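Local coordinates for fucolectin-related protein (Streptococcus pneumoniae, PDB 2WMF) that probably hydrolyses glycosidic bonds in host blood-group carbohydrate antigens, as the catalytic module of a family 98 glycoside hydrolase, at residues Gly61-Ile66 against Asn112-Leu117; Glu135-Tyr140 against Ala171-His176; Ile178-Glu183 against Val289-Cys294. All blocks are in the same frame, centred on the assembly; numbering follows the deposited sequence.

Interaction 1 of 3, residues Gly61-Ile66 against Asn112-Leu117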
loop_
_atom_site.group_PDB
_atom_site.type_symbol
_atom_site.label_atom_id
_atom_site.label_comp_id
_atom_site.label_asym_id
_atom_site.label_seq_id
_atom_site.Cartn_x
_atom_site.Cartn_y
_atom_site.Cartn_z
ATOM N N GLY A 61 8.979 5.765 -21.539
ATOM C CA GLY A 61 8.235 4.514 -21.421
ATOM C C GLY A 61 7.471 4.380 -20.109
ATOM O O GLY A 61 6.365 3.820 -20.085
ATOM N N ALA A 62 8.067 4.880 -19.043
ATOM C CA ALA A 62 7.423 4.859 -17.722
ATOM C C ALA A 62 6.121 5.656 -17.772
ATOM O O ALA A 62 5.094 5.231 -17.245
ATOM C CB ALA A 62 8.345 5.430 -16.654
ATOM N N TRP A 63 6.168 6.867 -18.350
ATOM C CA TRP A 63 4.954 7.693 -18.390
ATOM C C TRP A 63 3.948 7.110 -19.392
ATOM O O TRP A 63 2.734 7.115 -19.149
ATOM C CB TRP A 63 5.318 9.140 -18.681
ATOM C CG TRP A 63 4.249 10.127 -18.371
ATOM C CD1 TRP A 63 3.740 11.041 -19.234
ATOM C CD2 TRP A 63 3.632 10.378 -17.106
ATOM N NE1 TRP A 63 2.810 11.834 -18.591
ATOM C CE2 TRP A 63 2.724 11.438 -17.284
ATOM C CE3 TRP A 63 3.745 9.798 -15.840
ATOM C CZ2 TRP A 63 1.923 11.930 -16.242
ATOM C CZ3 TRP A 63 2.943 10.262 -14.811
ATOM C CH2 TRP A 63 2.042 11.320 -15.014
ATOM N N GLU A 64 4.440 6.530 -20.487
ATOM C CA GLU A 64 3.549 5.789 -21.409
ATOM C C GLU A 64 2.796 4.647 -20.728
ATOM O O GLU A 64 1.665 4.339 -21.107
ATOM C CB GLU A 64 4.304 5.288 -22.642
ATOM C CG GLU A 64 4.682 6.460 -23.554
ATOM C CD GLU A 64 5.567 6.091 -24.721
ATOM O OE1 GLU A 64 6.057 4.930 -24.762
ATOM O OE2 GLU A 64 5.790 6.982 -25.598
ATOM N N ALA A 65 3.404 4.063 -19.705
ATOM C CA ALA A 65 2.809 2.939 -18.983
ATOM C C ALA A 65 1.608 3.332 -18.113
ATOM O O ALA A 65 0.810 2.490 -17.705
ATOM C CB ALA A 65 3.889 2.257 -18.092
ATOM N N ILE A 66 1.505 4.628 -17.794
ATOM C CA ILE A 66 0.483 5.121 -16.863
ATOM C C ILE A 66 -0.778 5.421 -17.685
ATOM O O ILE A 66 -0.734 6.293 -18.625
ATOM C CB ILE A 66 0.916 6.386 -16.116
ATOM C CG1 ILE A 66 2.289 6.234 -15.432
ATOM C CG2 ILE A 66 -0.190 6.822 -15.154
ATOM C CD1 ILE A 66 2.461 5.049 -14.464
ATOM N N ASN A 112 7.205 16.968 -19.844
ATOM C CA ASN A 112 6.188 17.332 -18.847
ATOM C C ASN A 112 5.741 16.199 -17.930
ATOM O O ASN A 112 4.575 16.069 -17.576
ATOM C CB ASN A 112 4.990 18.082 -19.444
ATOM C CG ASN A 112 5.072 19.525 -19.123
ATOM O OD1 ASN A 112 4.804 19.945 -17.974
ATOM N ND2 ASN A 112 5.560 20.302 -20.079
ATOM N N ILE A 113 6.719 15.433 -17.496
ATOM C CA ILE A 113 6.438 14.262 -16.620
ATOM C C ILE A 113 6.694 14.657 -15.161
ATOM O O ILE A 113 7.818 15.035 -14.847
ATOM C CB ILE A 113 7.363 13.100 -16.946
ATOM C CG1 ILE A 113 7.111 12.611 -18.379
ATOM C CG2 ILE A 113 7.188 11.924 -15.890
ATOM C CD1 ILE A 113 8.163 11.635 -18.870
ATOM N N PRO A 114 5.687 14.533 -14.272
ATOM C CA PRO A 114 5.902 14.878 -12.843
ATOM C C PRO A 114 6.833 13.861 -12.165
ATOM O O PRO A 114 6.624 12.655 -12.310
ATOM C CB PRO A 114 4.493 14.840 -12.242
ATOM C CG PRO A 114 3.710 13.937 -13.109
ATOM C CD PRO A 114 4.295 14.089 -14.520
ATOM N N VAL A 115 7.846 14.355 -11.471
ATOM C CA VAL A 115 8.802 13.507 -10.808
ATOM C C VAL A 115 9.077 13.880 -9.354
ATOM O O VAL A 115 8.919 15.034 -8.939
ATOM C CB VAL A 115 10.137 13.435 -11.598
ATOM C CG1 VAL A 115 9.932 12.855 -13.018
ATOM C CG2 VAL A 115 10.844 14.822 -11.626
ATOM N N PHE A 116 9.490 12.854 -8.585
ATOM C CA PHE A 116 10.048 12.998 -7.243
ATOM C C PHE A 116 11.439 12.340 -7.225
ATOM O O PHE A 116 11.595 11.294 -7.802
ATOM C CB PHE A 116 9.169 12.224 -6.228
ATOM C CG PHE A 116 7.843 12.886 -5.930
ATOM C CD1 PHE A 116 7.650 13.571 -4.755
ATOM C CD2 PHE A 116 6.782 12.758 -6.817
ATOM C CE1 PHE A 116 6.415 14.168 -4.460
ATOM C CE2 PHE A 116 5.522 13.362 -6.541
ATOM C CZ PHE A 116 5.367 14.082 -5.369
ATOM N N LEU A 117 12.401 12.977 -6.559
ATOM C CA LEU A 117 13.774 12.484 -6.450
ATOM C C LEU A 117 13.975 11.823 -5.093
ATOM O O LEU A 117 13.603 12.385 -4.078
ATOM C CB LEU A 117 14.799 13.611 -6.555
ATOM C CG LEU A 117 14.763 14.558 -7.748
ATOM C CD1 LEU A 117 15.912 15.578 -7.601
ATOM C CD2 LEU A 117 14.825 13.743 -9.021
HETATM O O HOH W 1 2.364 14.895 -19.768
#

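Interaction 2 of 3, residues Glu135-Tyr140 against Ala171-His176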
loop_
_atom_site.group_PDB
_atom_site.type_symbol
_atom_site.label_atom_id
_atom_site.label_comp_id
_atom_site.label_asym_id
_atom_site.label_seq_id
_atom_site.Cartn_x
_atom_site.Cartn_y
_atom_site.Cartn_z
ATOM N N GLU A 135 17.375 25.305 -5.563
ATOM C CA GLU A 135 17.703 25.672 -6.952
ATOM C C GLU A 135 16.961 24.807 -7.948
ATOM O O GLU A 135 16.462 25.298 -8.950
ATOM C CB GLU A 135 19.220 25.567 -7.192
ATOM C CG GLU A 135 19.989 26.645 -6.469
ATOM C CD GLU A 135 21.512 26.412 -6.478
ATOM O OE1 GLU A 135 21.987 25.342 -6.953
ATOM O OE2 GLU A 135 22.239 27.317 -5.979
ATOM N N GLN A 136 16.876 23.507 -7.675
ATOM C CA GLN A 136 16.182 22.629 -8.581
ATOM C C GLN A 136 14.671 22.921 -8.624
ATOM O O GLN A 136 14.090 22.903 -9.705
ATOM C CB GLN A 136 16.471 21.141 -8.306
ATOM C CG GLN A 136 17.944 20.750 -8.170
ATOM C CD GLN A 136 18.867 21.497 -9.148
ATOM O OE1 GLN A 136 18.642 21.486 -10.377
ATOM N NE2 GLN A 136 19.881 22.174 -8.607
ATOM N N PHE A 137 14.057 23.219 -7.474
ATOM C CA PHE A 137 12.638 23.606 -7.457
ATOM C C PHE A 137 12.404 24.896 -8.271
ATOM O O PHE A 137 11.400 25.021 -8.949
ATOM C CB PHE A 137 12.134 23.826 -6.033
ATOM C CG PHE A 137 11.805 22.571 -5.265
ATOM C CD1 PHE A 137 10.936 21.629 -5.791
ATOM C CD2 PHE A 137 12.293 22.391 -3.967
ATOM C CE1 PHE A 137 10.585 20.462 -5.060
ATOM C CE2 PHE A 137 11.937 21.249 -3.236
ATOM C CZ PHE A 137 11.072 20.283 -3.797
ATOM N N GLN A 138 13.346 25.827 -8.186
ATOM C CA GLN A 138 13.207 27.086 -8.926
ATOM C C GLN A 138 13.206 26.819 -10.426
ATOM O O GLN A 138 12.470 27.453 -11.188
ATOM C CB GLN A 138 14.353 28.033 -8.592
ATOM C CG GLN A 138 14.335 28.575 -7.212
ATOM C CD GLN A 138 15.548 29.469 -6.974
ATOM O OE1 GLN A 138 15.738 30.449 -7.719
ATOM N NE2 GLN A 138 16.396 29.130 -5.972
ATOM N N LYS A 139 14.062 25.915 -10.859
ATOM C CA LYS A 139 14.281 25.686 -12.269
ATOM C C LYS A 139 13.268 24.764 -12.943
ATOM O O LYS A 139 12.981 24.919 -14.134
ATOM C CB LYS A 139 15.681 25.148 -12.455
ATOM C CG LYS A 139 16.023 24.925 -13.923
ATOM C CD LYS A 139 17.503 24.965 -14.198
ATOM C CE LYS A 139 17.732 24.851 -15.710
ATOM N NZ LYS A 139 19.190 24.860 -16.015
ATOM N N TYR A 140 12.771 23.757 -12.200
ATOM C CA TYR A 140 11.999 22.675 -12.787
ATOM C C TYR A 140 10.576 22.609 -12.207
ATOM O O TYR A 140 10.379 22.150 -11.065
ATOM C CB TYR A 140 12.716 21.340 -12.540
ATOM C CG TYR A 140 14.067 21.240 -13.217
ATOM C CD1 TYR A 140 14.148 21.133 -14.620
ATOM C CD2 TYR A 140 15.257 21.352 -12.492
ATOM C CE1 TYR A 140 15.359 21.065 -15.259
ATOM C CE2 TYR A 140 16.506 21.290 -13.142
ATOM C CZ TYR A 140 16.528 21.158 -14.537
ATOM O OH TYR A 140 17.726 21.091 -15.188
ATOM N N ALA A 171 8.224 23.088 1.517
ATOM C CA ALA A 171 7.103 23.987 1.861
ATOM C C ALA A 171 7.238 25.323 1.124
ATOM O O ALA A 171 6.228 25.949 0.761
ATOM C CB ALA A 171 7.025 24.200 3.398
ATOM N N LYS A 172 8.471 25.751 0.909
ATOM C CA LYS A 172 8.736 27.014 0.204
ATOM C C LYS A 172 8.187 26.985 -1.231
ATOM O O LYS A 172 7.763 28.027 -1.799
ATOM C CB LYS A 172 10.232 27.291 0.260
ATOM C CG LYS A 172 10.688 28.527 -0.463
ATOM C CD LYS A 172 12.190 28.825 -0.212
ATOM C CE LYS A 172 12.727 29.891 -1.168
ATOM N NZ LYS A 172 14.188 30.031 -1.097
ATOM N N TYR A 173 8.184 25.794 -1.831
ATOM C CA TYR A 173 7.868 25.623 -3.241
ATOM C C TYR A 173 6.570 24.842 -3.491
ATOM O O TYR A 173 6.308 24.467 -4.615
ATOM C CB TYR A 173 9.067 24.952 -3.969
ATOM C CG TYR A 173 10.269 25.897 -4.081
ATOM C CD1 TYR A 173 10.267 26.902 -5.043
ATOM C CD2 TYR A 173 11.326 25.847 -3.175
ATOM C CE1 TYR A 173 11.321 27.812 -5.132
ATOM C CE2 TYR A 173 12.390 26.746 -3.246
ATOM C CZ TYR A 173 12.386 27.735 -4.221
ATOM O OH TYR A 173 13.404 28.690 -4.352
ATOM N N GLY A 174 5.777 24.578 -2.449
ATOM C CA GLY A 174 4.526 23.850 -2.619
ATOM C C GLY A 174 4.706 22.381 -2.949
ATOM O O GLY A 174 3.811 21.752 -3.506
ATOM N N ALA A 175 5.874 21.853 -2.581
ATOM C CA ALA A 175 6.235 20.493 -2.881
ATOM C C ALA A 175 5.962 19.554 -1.707
ATOM O O ALA A 175 5.575 20.004 -0.607
ATOM C CB ALA A 175 7.709 20.444 -3.287
ATOM N N HIS A 176 6.159 18.253 -1.942
ATOM C CA HIS A 176 5.975 17.232 -0.879
ATOM C C HIS A 176 7.286 16.499 -0.540
ATOM O O HIS A 176 8.044 16.125 -1.425
ATOM C CB HIS A 176 4.935 16.196 -1.294
ATOM C CG HIS A 176 3.525 16.704 -1.273
ATOM N ND1 HIS A 176 2.909 17.270 -2.380
ATOM C CD2 HIS A 176 2.615 16.731 -0.269
ATOM C CE1 HIS A 176 1.683 17.641 -2.039
ATOM N NE2 HIS A 176 1.473 17.312 -0.762
#

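Interaction 3 of 3, residues Ile178-Glu183 against Val289-Cys294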
loop_
_atom_site.group_PDB
_atom_site.type_symbol
_atom_site.label_atom_id
_atom_site.label_comp_id
_atom_site.label_asym_id
_atom_site.label_seq_id
_atom_site.Cartn_x
_atom_site.Cartn_y
_atom_site.Cartn_z
ATOM N N ILE A 178 8.305 13.049 1.110
ATOM C CA ILE A 178 7.673 11.714 1.315
ATOM C C ILE A 178 8.692 10.801 1.993
ATOM O O ILE A 178 9.750 10.510 1.419
ATOM C CB ILE A 178 7.162 11.097 0.002
ATOM C CG1 ILE A 178 6.195 12.070 -0.693
ATOM C CG2 ILE A 178 6.480 9.703 0.265
ATOM C CD1 ILE A 178 5.570 11.528 -1.953
ATOM N N TRP A 179 8.342 10.349 3.202
ATOM C CA TRP A 179 9.244 9.518 4.022
ATOM C C TRP A 179 8.682 8.092 4.190
ATOM O O TRP A 179 7.687 7.920 4.869
ATOM C CB TRP A 179 9.466 10.159 5.414
ATOM C CG TRP A 179 10.598 9.562 6.214
ATOM C CD1 TRP A 179 11.176 8.324 6.053
ATOM C CD2 TRP A 179 11.274 10.176 7.312
ATOM N NE1 TRP A 179 12.153 8.135 6.987
ATOM C CE2 TRP A 179 12.230 9.249 7.784
ATOM C CE3 TRP A 179 11.154 11.422 7.959
ATOM C CZ2 TRP A 179 13.090 9.549 8.848
ATOM C CZ3 TRP A 179 11.979 11.719 9.006
ATOM C CH2 TRP A 179 12.939 10.780 9.455
ATOM N N HIS A 180 9.309 7.102 3.548
ATOM C CA HIS A 180 8.917 5.690 3.685
ATOM C C HIS A 180 9.839 5.027 4.701
ATOM O O HIS A 180 11.080 5.003 4.547
ATOM C CB HIS A 180 9.079 4.932 2.354
ATOM C CG HIS A 180 8.074 5.280 1.296
ATOM N ND1 HIS A 180 6.764 4.842 1.326
ATOM C CD2 HIS A 180 8.222 5.955 0.131
ATOM C CE1 HIS A 180 6.139 5.262 0.234
ATOM N NE2 HIS A 180 6.999 5.928 -0.516
ATOM N N ASP A 181 9.248 4.444 5.745
ATOM C CA ASP A 181 10.042 3.749 6.779
ATOM C C ASP A 181 9.113 2.899 7.632
ATOM O O ASP A 181 7.902 2.838 7.373
ATOM C CB ASP A 181 10.897 4.748 7.602
ATOM C CG ASP A 181 12.373 4.514 7.456
ATOM O OD1 ASP A 181 12.761 3.326 7.348
ATOM O OD2 ASP A 181 13.135 5.529 7.405
ATOM N N HIS A 182 9.681 2.187 8.590
ATOM C CA HIS A 182 8.962 1.094 9.226
ATOM C C HIS A 182 9.456 0.849 10.643
ATOM O O HIS A 182 10.592 1.215 10.980
ATOM C CB HIS A 182 9.113 -0.179 8.389
ATOM C CG HIS A 182 7.895 -1.020 8.386
ATOM N ND1 HIS A 182 7.780 -2.236 9.022
ATOM C CD2 HIS A 182 6.680 -0.756 7.859
ATOM C CE1 HIS A 182 6.560 -2.707 8.838
ATOM N NE2 HIS A 182 5.869 -1.817 8.151
ATOM N N GLU A 183 8.593 0.178 11.409
ATOM C CA GLU A 183 8.793 -0.325 12.762
ATOM C C GLU A 183 8.355 0.647 13.814
ATOM O O GLU A 183 8.540 1.850 13.671
ATOM C CB GLU A 183 10.234 -0.852 12.963
ATOM C CG GLU A 183 10.594 -1.988 11.937
ATOM C CD GLU A 183 11.961 -2.642 12.173
ATOM O OE1 GLU A 183 12.442 -2.645 13.323
ATOM O OE2 GLU A 183 12.506 -3.203 11.214
ATOM N N VAL A 289 -1.374 7.760 -0.580
ATOM C CA VAL A 289 -0.159 7.712 -1.367
ATOM C C VAL A 289 0.334 6.258 -1.428
ATOM O O VAL A 289 0.488 5.640 -0.408
ATOM C CB VAL A 289 0.952 8.646 -0.771
ATOM C CG1 VAL A 289 2.274 8.434 -1.531
ATOM C CG2 VAL A 289 0.478 10.110 -0.810
ATOM N N TYR A 290 0.583 5.771 -2.635
ATOM C CA TYR A 290 0.929 4.360 -2.904
ATOM C C TYR A 290 2.201 4.277 -3.737
ATOM O O TYR A 290 2.284 4.882 -4.827
ATOM C CB TYR A 290 -0.224 3.675 -3.648
ATOM C CG TYR A 290 -1.582 3.805 -2.992
ATOM C CD1 TYR A 290 -2.073 2.806 -2.160
ATOM C CD2 TYR A 290 -2.403 4.899 -3.252
ATOM C CE1 TYR A 290 -3.326 2.915 -1.578
ATOM C CE2 TYR A 290 -3.656 5.033 -2.664
ATOM C CZ TYR A 290 -4.122 4.025 -1.827
ATOM O OH TYR A 290 -5.369 4.127 -1.248
ATOM N N ASN A 291 3.178 3.526 -3.222
ATOM C CA ASN A 291 4.447 3.285 -3.854
ATOM C C ASN A 291 4.743 1.782 -3.749
ATOM O O ASN A 291 4.111 1.117 -2.955
ATOM C CB ASN A 291 5.545 4.127 -3.152
ATOM C CG ASN A 291 6.783 4.390 -4.004
ATOM O OD1 ASN A 291 7.004 3.811 -5.079
ATOM N ND2 ASN A 291 7.616 5.327 -3.497
ATOM N N PHE A 292 5.696 1.283 -4.541
ATOM C CA PHE A 292 5.901 -0.156 -4.709
ATOM C C PHE A 292 7.344 -0.524 -5.002
ATOM O O PHE A 292 8.058 0.215 -5.697
ATOM C CB PHE A 292 5.040 -0.708 -5.860
ATOM C CG PHE A 292 3.593 -0.443 -5.646
ATOM C CD1 PHE A 292 2.801 -1.342 -4.940
ATOM C CD2 PHE A 292 3.043 0.773 -6.045
ATOM C CE1 PHE A 292 1.467 -1.070 -4.683
ATOM C CE2 PHE A 292 1.694 1.078 -5.781
ATOM C CZ PHE A 292 0.918 0.156 -5.068
ATOM N N GLU A 293 7.728 -1.685 -4.489
ATOM C CA GLU A 293 8.904 -2.427 -4.948
ATOM C C GLU A 293 8.507 -3.899 -4.951
ATOM O O GLU A 293 7.499 -4.251 -4.379
ATOM C CB GLU A 293 10.073 -2.242 -3.958
ATOM C CG GLU A 293 10.572 -0.844 -3.777
ATOM C CD GLU A 293 11.856 -0.736 -2.914
ATOM O OE1 GLU A 293 12.740 -1.634 -3.015
ATOM O OE2 GLU A 293 11.967 0.247 -2.137
ATOM N N CYS A 294 9.284 -4.785 -5.572
ATOM C CA CYS A 294 10.383 -4.508 -6.524
ATOM C C CYS A 294 9.833 -4.303 -7.950
ATOM O O CYS A 294 9.104 -5.160 -8.477
ATOM C CB CYS A 294 11.319 -5.701 -6.557
ATOM S SG CYS A 294 12.659 -5.574 -7.793
#

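Interaction 1 of 3, residues Gly61-Ile66 against Asn112-Leu117
With CG anti to the backbone N (chi1 -164°), Trp63 swings its indole out from the helix toward Ile113 and Pro114, while Ile113 holds CG1 beside its own backbone N (chi1 -63°), a torsion that turns this branch toward the indole face. Both partners come down on one and the same face of the ring system. Ile113 CG1 sits 4.0 Å from the centroid of the Trp63 five-membered ring, and Pro114 CD lies 3.9 Å from that of the six-membered ring, 24° off its normal: two CH-pi contacts side by side. The terminal Ile113 CD1 reaches further back, to 3.8 Å from Trp63 CB. Asn112, with positive phi, ends helix 95-111 in a Schellman motif, and the next residues lead into strand 115-121 of the (beta/alpha)8 barrel; the contact therefore ties helix 59-64 to the entry of the third barrel strand. Lys71 adds a cation-pi contact to the same indole and also bonds to Trp63 O. At the rim a water weakly bridges the two segments, accepting from Trp63 NE1 and donating to Asn112 O, both at 3.3 Å.

Interaction 2 of 3, residues Glu135-Tyr140 against Ala171-His176
Segments 135-140 and 171-176 come closest at Phe137 and Tyr173, whose CA atoms are 6.7 Å apart. The first is the last turn of helix 130-139 together with Tyr140, the first residue past it, closed by a bond of 2.9 Å from Tyr140 N to Gln136 O; the second leaves helix 159-172 and turns through Gly174, at positive phi (71°), before reaching strand 176-180. Phe137 and Tyr173 both point toward the opposite segment, and their rings lie nearly parallel, planes at 24°, but slid so far that they barely overlap (centroids 5.4 Å apart). What fills the offset is methylene against ring, in both directions: Phe137 CB stands over the face of Tyr173, 3.6 Å from its centroid, and Tyr173 CB stands less closely over the face of Phe137. Ala175 CB meets the far end of the Phe137 ring, 3.4 Å from CE1. These helices follow strands 115-121 and 143-149 in the (beta/alpha)8 barrel, so the contact joins the C-terminal ends of two successive helices of its outer layer, and Val169, Cys170 and Leu143 complete the surroundings of Phe137. Toward the surface, Gln138 runs extended beyond CG across the phenol end of Tyr173, its amide plane only 4° from the ring plane, with Gln138 CG 3.0 Å from Tyr173 OH. The polar ends converge on Asp134, whose OD1 is hydrogen-bonded to both Tyr173 OH and Gln138 NE2, while its OD2 forms a salt bridge with Lys172. Arg30 bonds to the carbonyl oxygens of Phe137, Tyr140 and Tyr173.

Interaction 3 of 3, residues Ile178-Glu183 against Val289-Cys294
Asn291 ND2 lies between two side chains: it is hydrogen-bonded to Glu77 OE1, and it comes within 3.1 Å of His180 NE2, a close polar approach across the two segments. The other end of the same amide is engaged by its own strand, for Asn291 OD1 accepts from Phe292 N at 2.9 Å. That bond is bent, with an N-H...acceptor angle of 144° and the donor tilted from the carbonyl plane. The amide is thus held at both its nitrogen and its oxygen, which restricts its rotation. Asn291 carries CG anti to the backbone N (chi1 -158°), a torsion that sets the amide beside the imidazole. The ring and amide planes stand 60° apart, and the methylene joins in as well, Asn291 CB approaching His180 CE1 to 3.6 Å. The other ring nitrogen, His180 ND1, is bonded to Thr211 O of strand 207-212, which limits the ring's freedom. Next to His180, Trp179 points to the other side of its strand, where Trp179 NE1 donates to Asp181 OD2 at 2.8 Å; the acceptor lies near the indole plane and uses its anti lone pair. Asp181 OD1 is bonded in turn to Asn151 N. The nearest CA atoms, those of His180 and Asn291, are 9.1 Å apart, a spacing bridged by side chains directed into the barrel interior. Strands 176-180 and 289-293 are the fifth and eighth of the eight-stranded parallel barrel, and Leu147 of strand 143-149 touches both His180 and Asn291. Outside the barrel wall, Tyr290 and Phe292 pack against helix 272-283, whereas Trp179 meets Trp187 of helix 184-192 and Phe196 of helix 194-203.

All three contacts belong to the (beta/alpha)8 barrel and follow one another along the chain, interaction 1 closing before interaction 2 opens and interaction 2 before interaction 3. The centres of interactions 1 and 2 are about 18 Å apart; that of interaction 3 is about 18 Å from the first and 22 Å from the second. Phe116, on segment 112-117, packs beside both other contacts: its CE1 is 3.7 Å from Ile178 CD1 and 4.0 Å from His176 O. Helix 159-172 is followed, after the short turn at 173-175, by strand 176-180. Interactions 1 and 2 tie the helical layer to chain near barrel strands, while interaction 3 spans the interior between the fifth and eighth strands.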